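Protein Aster-A (Mus musculus, PDB 6GQF) carries cholesterol from the plasma membrane to the endoplasmic reticulum without vesicles, binding the sterol in its VASt (ASTER) domain. Local coordinates at residues Q90-Y96 / V111-L117. Residue numbers count along the deposited sequence, not the author numbering.
Sequences QRRVLTY and VVETQTL. With HC3 (25-hydroxycholesterol), chain E.
A polar chain runs along the inner face of this antiparallel hairpin. R92 (chi1 p, then extended) forks its NE and NH2 onto Q115 OE1, both 2.9 Å; Q115 NE2 gives a hydrogen bond to E113 OE2 (3.1 Å), which S131 OG also binds; and Y96 OH donates to E113 OE1 at 2.7 Å. Beneath it the extended backbones pair in unbroken register, Q90 opposite L117 through Y96 opposite V111; the segment axes come within 4.5 Å at closest approach and their N-to-C directions lie 161° apart. Hydrogen-bonded pairs are Q90–L117, R92–Q115, L94–E113 and Y96–V111, each closed by two reciprocal N-H...O bonds: L94 N to E113 O is 2.7 Å, E113 N to L94 O 2.8 Å. Between them lie the non-hydrogen-bonded pairs R91–T116, V93–T114 and T95–V112, whose side chains form the more exposed face; there R91 NH2 reaches T114 CG2 at 3.3 Å. On the inner face L94 CD1 packs on Q115 CD (3.9 Å) and Y96 CE1 on V111 CG1 (3.5 Å). Y96 belongs to the sterol pocket, its OH 3.2 Å from C3 of 25-hydroxycholesterol. In the curved antiparallel sheet of this StAR-related VASt domain, strand 77-79 flanks 90-96, and strand 127-136 flanks 111-117.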
loop_
_atom_site.group_PDB
_atom_site.type_symbol
_atom_site.label_atom_id
_atom_site.label_comp_id
_atom_site.label_asym_id
_atom_site.label_seq_id
_atom_site.Cartn_x
_atom_site.Cartn_y
_atom_site.Cartn_z
ATOM N N GLN A 90 4.122 3.382 -15.680
ATOM C CA GLN A 90 2.907 4.190 -15.615
ATOM C C GLN A 90 2.778 4.744 -14.201
ATOM O O GLN A 90 3.446 4.262 -13.288
ATOM C CB GLN A 90 1.670 3.361 -15.990
ATOM C CG GLN A 90 1.812 2.564 -17.287
ATOM C CD GLN A 90 0.606 1.680 -17.575
ATOM O OE1 GLN A 90 0.719 0.452 -17.624
ATOM N NE2 GLN A 90 -0.551 2.302 -17.776
ATOM N N ARG A 91 1.932 5.757 -14.022
ATOM C CA ARG A 91 1.731 6.367 -12.707
ATOM C C ARG A 91 0.285 6.778 -12.494
ATOM O O ARG A 91 -0.386 7.248 -13.410
ATOM C CB ARG A 91 2.637 7.593 -12.519
ATOM C CG ARG A 91 4.126 7.295 -12.631
ATOM C CD ARG A 91 4.989 8.544 -12.466
ATOM N NE ARG A 91 4.962 9.062 -11.097
ATOM C CZ ARG A 91 4.525 10.268 -10.730
ATOM N NH1 ARG A 91 4.059 11.143 -11.619
ATOM N NH2 ARG A 91 4.563 10.605 -9.449
ATOM N N ARG A 92 -0.191 6.585 -11.272
ATOM C CA ARG A 92 -1.471 7.130 -10.851
ATOM C C ARG A 92 -1.318 7.675 -9.443
ATOM O O ARG A 92 -0.276 7.499 -8.807
ATOM C CB ARG A 92 -2.584 6.076 -10.908
ATOM C CG ARG A 92 -2.437 4.920 -9.924
ATOM C CD ARG A 92 -3.678 4.030 -9.903
ATOM N NE ARG A 92 -3.560 2.961 -8.913
ATOM C CZ ARG A 92 -4.540 2.121 -8.584
ATOM N NH1 ARG A 92 -5.728 2.213 -9.163
ATOM N NH2 ARG A 92 -4.333 1.184 -7.668
ATOM N N VAL A 93 -2.360 8.349 -8.971
ATOM C CA VAL A 93 -2.388 8.878 -7.618
ATOM C C VAL A 93 -3.739 8.595 -6.974
ATOM O O VAL A 93 -4.774 8.608 -7.642
ATOM C CB VAL A 93 -2.107 10.398 -7.588
ATOM C CG1 VAL A 93 -0.627 10.670 -7.783
ATOM C CG2 VAL A 93 -2.934 11.129 -8.644
ATOM N N LEU A 94 -3.708 8.324 -5.673
ATOM C CA LEU A 94 -4.910 8.047 -4.894
ATOM C C LEU A 94 -5.001 9.034 -3.749
ATOM O O LEU A 94 -3.990 9.586 -3.313
ATOM C CB LEU A 94 -4.899 6.620 -4.333
ATOM C CG LEU A 94 -4.756 5.451 -5.310
ATOM C CD1 LEU A 94 -3.319 5.265 -5.806
ATOM C CD2 LEU A 94 -5.269 4.180 -4.654
ATOM N N THR A 95 -6.211 9.251 -3.255
ATOM C CA THR A 95 -6.384 9.984 -2.020
ATOM C C THR A 95 -7.577 9.419 -1.279
ATOM O O THR A 95 -8.541 8.963 -1.896
ATOM C CB THR A 95 -6.573 11.493 -2.255
ATOM O OG1 THR A 95 -6.742 12.152 -0.995
ATOM C CG2 THR A 95 -7.785 11.768 -3.140
ATOM N N TYR A 96 -7.503 9.426 0.046
ATOM C CA TYR A 96 -8.608 8.963 0.867
ATOM C C TYR A 96 -8.390 9.366 2.310
ATOM O O TYR A 96 -7.255 9.580 2.746
ATOM C CB TYR A 96 -8.778 7.445 0.757
ATOM C CG TYR A 96 -7.480 6.683 0.690
ATOM C CD1 TYR A 96 -6.657 6.570 1.802
ATOM C CD2 TYR A 96 -7.079 6.077 -0.487
ATOM C CE1 TYR A 96 -5.463 5.879 1.737
ATOM C CE2 TYR A 96 -5.894 5.384 -0.564
ATOM C CZ TYR A 96 -5.089 5.286 0.550
ATOM O OH TYR A 96 -3.905 4.590 0.470
ATOM N N VAL A 111 -4.797 10.867 3.219
ATOM C CA VAL A 111 -3.670 10.116 2.688
ATOM C C VAL A 111 -3.592 10.265 1.183
ATOM O O VAL A 111 -4.436 9.743 0.466
ATOM C CB VAL A 111 -3.777 8.618 3.030
ATOM C CG1 VAL A 111 -2.663 7.823 2.346
ATOM C CG2 VAL A 111 -3.739 8.412 4.532
ATOM N N VAL A 112 -2.572 10.970 0.712
ATOM C CA VAL A 112 -2.284 11.026 -0.711
ATOM C C VAL A 112 -1.276 9.942 -1.034
ATOM O O VAL A 112 -0.249 9.834 -0.367
ATOM C CB VAL A 112 -1.737 12.388 -1.127
ATOM C CG1 VAL A 112 -1.313 12.377 -2.596
ATOM C CG2 VAL A 112 -2.777 13.453 -0.881
ATOM N N GLU A 113 -1.577 9.143 -2.053
ATOM C CA GLU A 113 -0.714 8.035 -2.447
ATOM C C GLU A 113 -0.355 8.124 -3.926
ATOM O O GLU A 113 -1.176 8.524 -4.747
ATOM C CB GLU A 113 -1.395 6.693 -2.147
ATOM C CG GLU A 113 -0.540 5.463 -2.461
ATOM C CD GLU A 113 -1.249 4.159 -2.153
ATOM O OE1 GLU A 113 -2.442 4.203 -1.784
ATOM O OE2 GLU A 113 -0.615 3.088 -2.283
ATOM N N THR A 114 0.881 7.751 -4.245
ATOM C CA THR A 114 1.368 7.722 -5.621
ATOM C C THR A 114 1.891 6.333 -5.967
ATOM O O THR A 114 2.745 5.798 -5.262
ATOM C CB THR A 114 2.489 8.748 -5.836
ATOM O OG1 THR A 114 2.072 10.017 -5.326
ATOM C CG2 THR A 114 2.823 8.885 -7.305
ATOM N N GLN A 115 1.385 5.759 -7.055
ATOM C CA GLN A 115 1.785 4.419 -7.473
ATOM C C GLN A 115 2.408 4.417 -8.862
ATOM O O GLN A 115 1.861 5.007 -9.788
ATOM C CB GLN A 115 0.586 3.472 -7.445
ATOM C CG GLN A 115 0.069 3.186 -6.051
ATOM C CD GLN A 115 -1.006 2.123 -6.043
ATOM O OE1 GLN A 115 -1.608 1.827 -7.076
ATOM N NE2 GLN A 115 -1.250 1.532 -4.878
ATOM N N THR A 116 3.555 3.751 -8.991
ATOM C CA THR A 116 4.237 3.587 -10.275
ATOM C C THR A 116 4.331 2.114 -10.667
ATOM O O THR A 116 4.995 1.338 -9.987
ATOM C CB THR A 116 5.663 4.175 -10.243
ATOM O OG1 THR A 116 5.607 5.560 -9.882
ATOM C CG2 THR A 116 6.329 4.048 -11.602
ATOM N N LEU A 117 3.692 1.744 -11.778
ATOM C CA LEU A 117 3.638 0.348 -12.214
ATOM C C LEU A 117 4.697 0.030 -13.261
ATOM O O LEU A 117 4.836 0.738 -14.252
ATOM C CB LEU A 117 2.251 0.022 -12.782
ATOM C CG LEU A 117 1.826 -1.454 -12.816
ATOM C CD1 LEU A 117 0.327 -1.541 -13.007
ATOM C CD2 LEU A 117 2.528 -2.247 -13.913
HETATM C C18 HC3 E . -0.553 3.814 9.571
HETATM C C13 HC3 E . -0.550 5.149 8.817
HETATM C C12 HC3 E . -1.894 5.310 8.363
HETATM C C11 HC3 E . -2.331 4.222 7.223
HETATM C C9 HC3 E . -1.355 4.166 6.052
HETATM C C10 HC3 E . -1.789 3.089 4.915
HETATM C C19 HC3 E . -2.239 1.827 5.615
HETATM C C1 HC3 E . -2.991 3.626 4.139
HETATM C C2 HC3 E . -3.406 2.705 3.016
HETATM C C3 HC3 E . -2.287 2.399 2.073
HETATM O O1 HC3 E . -2.710 1.431 1.112
HETATM C C4 HC3 E . -1.062 1.856 2.804
HETATM C C5 HC3 E . -0.693 2.753 3.982
HETATM C C6 HC3 E . 0.864 2.790 4.528
HETATM C C7 HC3 E . 1.208 3.887 5.462
HETATM C C8 HC3 E . 0.052 3.939 6.595
HETATM C C14 HC3 E . 0.405 5.001 7.605
HETATM C C15 HC3 E . 1.894 5.037 8.225
HETATM C C16 HC3 E . 1.692 5.963 9.659
HETATM C C17 HC3 E . 0.187 6.273 9.786
HETATM C C20 HC3 E . -0.355 6.287 11.135
HETATM C C21 HC3 E . -1.503 7.339 11.162
HETATM C C22 HC3 E . 0.646 6.549 12.313
HETATM C C23 HC3 E . 0.489 7.860 13.043
HETATM C C24 HC3 E . 1.723 7.984 13.905
HETATM C C25 HC3 E . 1.492 8.986 15.009
HETATM C C26 HC3 E . 2.802 9.163 15.738
HETATM C C27 HC3 E . 1.055 10.309 14.411
HETATM O O2 HC3 E . 0.515 8.490 15.893
#